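Side-chain contacts in uncharacterized protein (Bacteroides eggerthii DSM 20697, PDB 4ECO), which is of unknown function but, as a leucine-rich repeat protein, probably binds other proteins through its curved solenoid: residues 33-38 with 58-63; 164-167 with 171-174. All blocks are in the same frame, centred on the assembly; numbering follows the deposited sequence.

Contact 1. Residues 33-38 with 58-63; sequences LALKEI and ANWNFN
Lys36 lays the aliphatic part of its side chain over one face of the Phe62 ring, a CH-pi contact in which CD of Lys36 stands 3.7 Å from CG of Phe62. The methylene sits displaced toward the rim of the ring, 20° off the normal drawn from the centroid. CB of Lys36 follows over the same ring at 4.0 Å from CE1 of Phe62, and the two side chains cross obliquely. The lysine chain leaves with CG anti to the backbone N (chi1 171°) and then bends at chi2, which brings CD back over the ring while NZ runs on to a long, weak ion pair with Asp40. One helical position earlier, Leu35 meets Trp60 at about a right angle. Its CD2 lies 3.9 Å from CH2 of the indole, and the carbonyl O of Leu35 lies at the edge of the indole, in its plane, 3.5 Å from CZ3 of Trp60.

A second shell fixes both rings. Trp60 NE1 is hydrogen-bonded to Pro73 O, and Trp39 meets the rings of both Trp60 and Phe62, while Trp69 packs edge-to-face with Phe62. An alanine in place of Phe62 would probably leave the lysine methylenes without their aromatic platform and open a gap beside Trp39 and Trp69. The contact thus fastens the loop that follows helix 27-41 back onto that helix, within the N-terminal leucine-rich repeat region, with Leu35 touching Val83 and Trp60 touching Leu86 of strand 83-87.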
loop_
_atom_site.group_PDB
_atom_site.type_symbol
_atom_site.label_atom_id
_atom_site.label_comp_id
_atom_site.label_asym_id
_atom_site.label_seq_id
_atom_site.Cartn_x
_atom_site.Cartn_y
_atom_site.Cartn_z
ATOM N N LEU A 33 9.417 16.199 37.866
ATOM C CA LEU A 33 10.259 15.281 38.625
ATOM C C LEU A 33 10.125 13.874 38.033
ATOM O O LEU A 33 11.107 13.115 38.031
ATOM C CB LEU A 33 9.908 15.298 40.112
ATOM C CG LEU A 33 9.964 16.660 40.790
ATOM C CD1 LEU A 33 9.361 16.601 42.169
ATOM C CD2 LEU A 33 11.380 17.208 40.845
ATOM N N ALA A 34 8.918 13.557 37.474
ATOM C CA ALA A 34 8.635 12.311 36.763
ATOM C C ALA A 34 9.417 12.287 35.443
ATOM O O ALA A 34 10.107 11.295 35.171
ATOM C CB ALA A 34 7.144 12.154 36.515
ATOM N N LEU A 35 9.389 13.402 34.665
ATOM C CA LEU A 35 10.153 13.519 33.417
ATOM C C LEU A 35 11.630 13.242 33.635
ATOM O O LEU A 35 12.208 12.444 32.897
ATOM C CB LEU A 35 10.005 14.908 32.780
ATOM C CG LEU A 35 8.714 15.202 32.033
ATOM C CD1 LEU A 35 8.773 16.580 31.422
ATOM C CD2 LEU A 35 8.442 14.168 30.959
ATOM N N LYS A 36 12.232 13.872 34.666
ATOM C CA LYS A 36 13.646 13.708 35.003
ATOM C C LYS A 36 13.932 12.244 35.449
ATOM O O LYS A 36 14.941 11.656 35.036
ATOM C CB LYS A 36 14.046 14.729 36.083
ATOM C CG LYS A 36 15.429 14.563 36.708
ATOM C CD LYS A 36 16.621 14.795 35.799
ATOM C CE LYS A 36 17.864 14.540 36.619
ATOM N NZ LYS A 36 19.095 14.622 35.799
ATOM N N GLU A 37 13.014 11.649 36.218
ATOM C CA GLU A 37 13.181 10.278 36.680
ATOM C C GLU A 37 13.106 9.294 35.470
ATOM O O GLU A 37 13.883 8.337 35.401
ATOM C CB GLU A 37 12.138 9.957 37.756
ATOM C CG GLU A 37 12.565 8.820 38.669
ATOM C CD GLU A 37 11.823 8.736 39.987
ATOM O OE1 GLU A 37 11.650 9.788 40.648
ATOM O OE2 GLU A 37 11.463 7.600 40.383
ATOM N N ILE A 38 12.217 9.585 34.499
ATOM C CA ILE A 38 12.061 8.811 33.262
ATOM C C ILE A 38 13.375 8.916 32.454
ATOM O O ILE A 38 13.916 7.895 32.038
ATOM C CB ILE A 38 10.811 9.302 32.470
ATOM C CG1 ILE A 38 9.538 8.735 33.125
ATOM C CG2 ILE A 38 10.886 8.932 30.963
ATOM C CD1 ILE A 38 8.257 9.504 32.818
ATOM N N ALA A 58 19.548 16.547 19.163
ATOM C CA ALA A 58 18.972 17.198 20.357
ATOM C C ALA A 58 18.879 16.223 21.547
ATOM O O ALA A 58 19.119 15.008 21.370
ATOM C CB ALA A 58 17.589 17.760 20.040
ATOM N N ASN A 59 18.549 16.767 22.765
ATOM C CA ASN A 59 18.376 16.024 24.024
ATOM C C ASN A 59 17.673 16.899 25.053
ATOM O O ASN A 59 17.655 18.119 24.923
ATOM C CB ASN A 59 19.739 15.526 24.574
ATOM C CG ASN A 59 19.685 14.504 25.704
ATOM O OD1 ASN A 59 18.624 14.015 26.128
ATOM N ND2 ASN A 59 20.850 14.147 26.220
ATOM N N TRP A 60 17.092 16.273 26.074
ATOM C CA TRP A 60 16.492 16.987 27.185
ATOM C C TRP A 60 17.598 17.671 28.006
ATOM O O TRP A 60 18.761 17.247 27.989
ATOM C CB TRP A 60 15.664 16.035 28.058
ATOM C CG TRP A 60 14.440 15.483 27.384
ATOM C CD1 TRP A 60 14.038 15.696 26.099
ATOM C CD2 TRP A 60 13.438 14.646 27.984
ATOM N NE1 TRP A 60 12.845 15.046 25.862
ATOM C CE2 TRP A 60 12.460 14.390 26.999
ATOM C CE3 TRP A 60 13.266 14.093 29.266
ATOM C CZ2 TRP A 60 11.347 13.574 27.243
ATOM C CZ3 TRP A 60 12.153 13.298 29.514
ATOM C CH2 TRP A 60 11.204 13.055 28.518
ATOM N N ASN A 61 17.253 18.753 28.682
ATOM C CA ASN A 61 18.218 19.475 29.488
ATOM C C ASN A 61 17.550 19.881 30.764
ATOM O O ASN A 61 16.439 20.447 30.729
ATOM C CB ASN A 61 18.747 20.669 28.716
ATOM C CG ASN A 61 19.830 21.384 29.444
ATOM O OD1 ASN A 61 19.560 22.300 30.211
ATOM N ND2 ASN A 61 21.078 20.978 29.232
ATOM N N PHE A 62 18.194 19.549 31.902
ATOM C CA PHE A 62 17.651 19.831 33.236
ATOM C C PHE A 62 18.573 20.810 33.981
ATOM O O PHE A 62 18.387 21.070 35.177
ATOM C CB PHE A 62 17.419 18.514 34.021
ATOM C CG PHE A 62 16.390 17.625 33.359
ATOM C CD1 PHE A 62 15.029 17.855 33.538
ATOM C CD2 PHE A 62 16.779 16.600 32.502
ATOM C CE1 PHE A 62 14.084 17.092 32.859
ATOM C CE2 PHE A 62 15.829 15.837 31.831
ATOM C CZ PHE A 62 14.489 16.092 32.010
ATOM N N ASN A 63 19.516 21.410 33.244
ATOM C CA ASN A 63 20.406 22.441 33.768
ATOM C C ASN A 63 19.747 23.838 33.590
ATOM O O ASN A 63 20.322 24.757 33.018
ATOM C CB ASN A 63 21.766 22.343 33.101
ATOM C CG ASN A 63 22.546 21.119 33.520
ATOM O OD1 ASN A 63 22.307 20.521 34.585
ATOM N ND2 ASN A 63 23.537 20.758 32.712
#

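Contact 2. Residues 164-167 with 171-174; sequences DCIN and QQKS
Ile166 and Gln172 cross at about a right angle where the loop after helix 160-168 folds back on the helix's last turn, within the segment between the repeat strands 109-111 and 210-214 of the leucine-rich repeat solenoid. The Gln172 chain runs extended beyond CG, and its amide end reaches the branched side of the isoleucine. OE1 of Gln172 comes to 3.4 Å from CG1 of Ile166 and 3.7 Å from CG2 of the same residue. The other end of that amide, NE2, is hydrogen-bonded to Asp169, which helps set how the group is turned. With CG2 of Ile166 anti to the backbone N and CG1 beside it (chi1 -72°), the CG2 methyl also comes within 3.5 Å of Lys173 O, a carbonyl that is also hydrogen-bonded to NH1 of Arg155.

Asn167 and Ser174 bring the backbones closest, their CA atoms 4.4 Å apart. OD1 of Asn167 passes alongside CA and CB of Ser174 and is hydrogen-bonded to the backbone N of Ile175, tying the helix end to the returning chain. Ser174 OG adds a weak hydrogen bond to Asn167 O, at 3.4 Å.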
loop_
_atom_site.group_PDB
_atom_site.type_symbol
_atom_site.label_atom_id
_atom_site.label_comp_id
_atom_site.label_asym_id
_atom_site.label_seq_id
_atom_site.Cartn_x
_atom_site.Cartn_y
_atom_site.Cartn_z
ATOM N N ASP A 164 2.601 7.026 -20.647
ATOM C CA ASP A 164 2.750 8.329 -21.305
ATOM C C ASP A 164 1.401 8.820 -21.860
ATOM O O ASP A 164 1.044 9.977 -21.609
ATOM C CB ASP A 164 3.803 8.297 -22.432
ATOM C CG ASP A 164 5.257 8.073 -22.006
ATOM O OD1 ASP A 164 5.560 8.210 -20.793
ATOM O OD2 ASP A 164 6.080 7.699 -22.877
ATOM N N CYS A 165 0.627 7.931 -22.539
ATOM C CA CYS A 165 -0.686 8.270 -23.113
ATOM C C CYS A 165 -1.693 8.645 -22.018
ATOM O O CYS A 165 -2.468 9.589 -22.214
ATOM C CB CYS A 165 -1.222 7.140 -23.980
ATOM S SG CYS A 165 -0.224 6.810 -25.455
ATOM N N ILE A 166 -1.670 7.929 -20.871
ATOM C CA ILE A 166 -2.529 8.213 -19.720
ATOM C C ILE A 166 -2.153 9.594 -19.142
ATOM O O ILE A 166 -3.038 10.438 -18.953
ATOM C CB ILE A 166 -2.438 7.081 -18.662
ATOM C CG1 ILE A 166 -3.161 5.807 -19.184
ATOM C CG2 ILE A 166 -3.009 7.537 -17.288
ATOM C CD1 ILE A 166 -2.944 4.537 -18.356
ATOM N N ASN A 167 -0.848 9.840 -18.922
ATOM C CA ASN A 167 -0.343 11.098 -18.358
ATOM C C ASN A 167 -0.633 12.311 -19.243
ATOM O O ASN A 167 -0.788 13.400 -18.693
ATOM C CB ASN A 167 1.152 11.018 -18.091
ATOM C CG ASN A 167 1.538 10.023 -17.031
ATOM O OD1 ASN A 167 0.741 9.636 -16.173
ATOM N ND2 ASN A 167 2.788 9.606 -17.053
ATOM N N GLN A 171 -8.401 13.853 -19.419
ATOM C CA GLN A 171 -9.584 13.159 -18.911
ATOM C C GLN A 171 -9.206 11.967 -18.002
ATOM O O GLN A 171 -10.094 11.268 -17.514
ATOM C CB GLN A 171 -10.469 12.683 -20.093
ATOM C CG GLN A 171 -11.150 13.821 -20.883
ATOM C CD GLN A 171 -12.218 14.629 -20.124
ATOM O OE1 GLN A 171 -13.187 14.086 -19.556
ATOM N NE2 GLN A 171 -12.070 15.958 -20.117
ATOM N N GLN A 172 -7.902 11.746 -17.764
ATOM C CA GLN A 172 -7.392 10.657 -16.914
ATOM C C GLN A 172 -6.451 11.173 -15.807
ATOM O O GLN A 172 -5.710 12.144 -16.024
ATOM C CB GLN A 172 -6.638 9.608 -17.749
ATOM C CG GLN A 172 -7.483 8.892 -18.784
ATOM C CD GLN A 172 -6.766 7.693 -19.360
ATOM O OE1 GLN A 172 -6.369 6.768 -18.635
ATOM N NE2 GLN A 172 -6.648 7.635 -20.690
ATOM N N LYS A 173 -6.451 10.486 -14.643
ATOM C CA LYS A 173 -5.542 10.791 -13.529
ATOM C C LYS A 173 -4.145 10.281 -13.906
ATOM O O LYS A 173 -3.994 9.114 -14.297
ATOM C CB LYS A 173 -6.019 10.174 -12.189
ATOM C CG LYS A 173 -7.445 10.522 -11.742
ATOM C CD LYS A 173 -7.720 9.941 -10.362
ATOM C CE LYS A 173 -9.136 10.122 -9.867
ATOM N NZ LYS A 173 -9.260 9.682 -8.446
ATOM N N SER A 174 -3.145 11.164 -13.868
ATOM C CA SER A 174 -1.773 10.798 -14.229
ATOM C C SER A 174 -1.224 9.779 -13.231
ATOM O O SER A 174 -1.687 9.706 -12.088
ATOM C CB SER A 174 -0.882 12.038 -14.299
ATOM O OG SER A 174 -1.293 12.867 -15.376
#

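How the contacts relate
Both contacts fold a loop back onto the helix before it, but they use different helices and different chemistry. Contact 1, which has two of its four touching residues buried, is aromatic and aliphatic, with its rings set among further aromatic side chains in the N-terminal repeat region. Contact 2 is a surface contact in which an isoleucine meets amide and carbonyl groups, and the amide ends of its asparagine and glutamine have their strongest partners outside the two segments. Nineteen residues separate the segments of contact 1 and only three those of contact 2. Their centres are 53 Å apart on opposite sides of the chain's centre, and they follow one another in series along the chain without touching.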